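Local coordinates for type IV pilin structural subunit (Pseudomonas aeruginosa, PDB 3JYZ), which probably assembles with copies of itself into the type IV pilus, the thin retractable filament on the bacterial surface, at residues 22-26 with 114-118. Sequence-based numbering, arbitrary orientation.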
loop_
_atom_site.group_PDB
_atom_site.type_symbol
_atom_site.label_atom_id
_atom_site.label_comp_id
_atom_site.label_asym_id
_atom_site.label_seq_id
_atom_site.Cartn_x
_atom_site.Cartn_y
_atom_site.Cartn_z
ATOM N N LYS A 22 -6.943 1.664 -3.890
ATOM C CA LYS A 22 -6.932 3.089 -3.560
ATOM C C LYS A 22 -8.229 3.743 -4.010
ATOM O O LYS A 22 -8.820 4.548 -3.281
ATOM C CB LYS A 22 -5.753 3.786 -4.235
ATOM C CG LYS A 22 -4.389 3.363 -3.702
ATOM C CD LYS A 22 -3.314 4.210 -4.360
ATOM C CE LYS A 22 -1.928 3.890 -3.838
ATOM N NZ LYS A 22 -0.923 4.746 -4.536
ATOM N N LEU A 23 -8.672 3.395 -5.212
ATOM C CA LEU A 23 -9.898 3.958 -5.760
ATOM C C LEU A 23 -11.097 3.560 -4.912
ATOM O O LEU A 23 -11.934 4.404 -4.590
ATOM C CB LEU A 23 -10.107 3.500 -7.205
ATOM C CG LEU A 23 -11.301 4.123 -7.934
ATOM C CD1 LEU A 23 -11.202 5.649 -7.947
ATOM C CD2 LEU A 23 -11.403 3.566 -9.348
HETATM N N MSE A 24 -11.183 2.278 -4.550
HETATM C CA MSE A 24 -12.288 1.796 -3.717
HETATM C C MSE A 24 -12.335 2.513 -2.372
HETATM O O MSE A 24 -13.402 2.862 -1.880
HETATM C CB MSE A 24 -12.213 0.280 -3.495
HETATM C CG MSE A 24 -13.244 -0.243 -2.482
HETATM SE SE MSE A 24 -13.166 -2.193 -2.221
HETATM C CE MSE A 24 -13.562 -2.741 -4.074
ATOM N N ILE A 25 -11.175 2.722 -1.765
ATOM C CA ILE A 25 -11.124 3.432 -0.493
ATOM C C ILE A 25 -11.632 4.865 -0.666
ATOM O O ILE A 25 -12.414 5.355 0.148
ATOM C CB ILE A 25 -9.707 3.402 0.110
ATOM C CG1 ILE A 25 -9.397 1.998 0.630
ATOM C CG2 ILE A 25 -9.583 4.417 1.240
ATOM C CD1 ILE A 25 -7.928 1.735 0.830
ATOM N N SER A 26 -11.204 5.518 -1.740
ATOM C CA SER A 26 -11.626 6.886 -2.031
ATOM C C SER A 26 -13.135 7.019 -2.171
ATOM O O SER A 26 -13.741 7.939 -1.614
ATOM C CB SER A 26 -10.963 7.379 -3.317
ATOM O OG SER A 26 -11.424 8.683 -3.637
ATOM N N THR A 114 -8.670 15.091 0.852
ATOM C CA THR A 114 -8.264 14.141 -0.171
ATOM C C THR A 114 -7.315 13.114 0.445
ATOM O O THR A 114 -6.752 13.342 1.513
ATOM C CB THR A 114 -7.593 14.854 -1.344
ATOM O OG1 THR A 114 -6.669 15.819 -0.834
ATOM C CG2 THR A 114 -8.638 15.570 -2.190
ATOM N N ILE A 115 -7.159 11.979 -0.222
ATOM C CA ILE A 115 -6.355 10.888 0.318
ATOM C C ILE A 115 -4.969 10.833 -0.321
ATOM O O ILE A 115 -4.834 10.807 -1.546
ATOM C CB ILE A 115 -7.075 9.540 0.142
ATOM C CG1 ILE A 115 -8.473 9.618 0.777
ATOM C CG2 ILE A 115 -6.237 8.399 0.726
ATOM C CD1 ILE A 115 -9.283 8.343 0.660
ATOM N N ASP A 116 -3.946 10.827 0.530
ATOM C CA ASP A 116 -2.557 10.742 0.097
ATOM C C ASP A 116 -2.011 9.390 0.533
ATOM O O ASP A 116 -2.372 8.878 1.593
ATOM C CB ASP A 116 -1.715 11.845 0.743
ATOM C CG ASP A 116 -2.155 13.243 0.342
ATOM O OD1 ASP A 116 -2.767 13.404 -0.734
ATOM O OD2 ASP A 116 -1.872 14.180 1.118
ATOM N N TRP A 117 -1.144 8.808 -0.284
ATOM C CA TRP A 117 -0.572 7.511 0.017
ATOM C C TRP A 117 0.943 7.579 0.093
ATOM O O TRP A 117 1.597 8.187 -0.765
ATOM C CB TRP A 117 -0.974 6.499 -1.056
ATOM C CG TRP A 117 -2.423 6.130 -1.034
ATOM C CD1 TRP A 117 -3.447 6.770 -1.676
ATOM C CD2 TRP A 117 -3.007 5.018 -0.354
ATOM N NE1 TRP A 117 -4.641 6.124 -1.425
ATOM C CE2 TRP A 117 -4.393 5.041 -0.613
ATOM C CE3 TRP A 117 -2.495 4.001 0.460
ATOM C CZ2 TRP A 117 -5.268 4.095 -0.088
ATOM C CZ3 TRP A 117 -3.361 3.057 0.976
ATOM C CH2 TRP A 117 -4.733 3.110 0.700
ATOM N N ALA A 118 1.487 6.951 1.127
ATOM C CA ALA A 118 2.925 6.775 1.289
ATOM C C ALA A 118 3.290 5.326 1.002
ATOM O O ALA A 118 2.629 4.406 1.501
ATOM C CB ALA A 118 3.333 7.143 2.710
HETATM O O HOH W 1 -7.376 6.668 -2.208
#
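Helix segment 22-26 and strand segment 114-118 run roughly antiparallel, at 151° with 10.0 Å between their axes. Ile-115 and Trp-117, two apart on the strand, point at the helix from the same strand face. The main contact is between Lys-22 and Trp-117. With CG anti to the carbonyl carbon (chi1 -67°) and the rest of the chain extended, the lysine lies along one face of the indole and travels back toward the strand while the indole reaches out to the helix. Its CG sits 3.5 Å from Trp-117 CE2, and CD stands almost squarely over the five-membered ring in a CH-pi contact, 3.7 Å from the centroid. The ammonium has passed beyond the ring on the CB side: Lys-22 NZ is 4.5 Å from the centroid of the Trp-117 five-membered ring and 32° off the normal, an off-centre cation-pi contact, and it also forms a weak, long ion pair with Glu-19. Ile-25 approaches the same ring at its edge, CD1 lying in plane 3.5 Å from Trp-117 CH2. Its other branch, CG2, meets Ile-115 CD1 at 4.0 Å; Ile-115 CD1 also lies against Ser-26 CA. A water in the indole plane accepts from Trp-117 NE1 (2.9 Å) and donates to Lys-22 O, a carbonyl already bonded to Ser-26 N. The contact joins the C-terminal part of helix 4-28 to strand 114-120, within the pilin arrangement of an N-terminal helix on an antiparallel sheet. Face, edge and N-H of the indole are each engaged, which should restrict its rotation, while the lysine contributes mainly its aliphatic length and carries its charge past the ring, above Trp-117 CB.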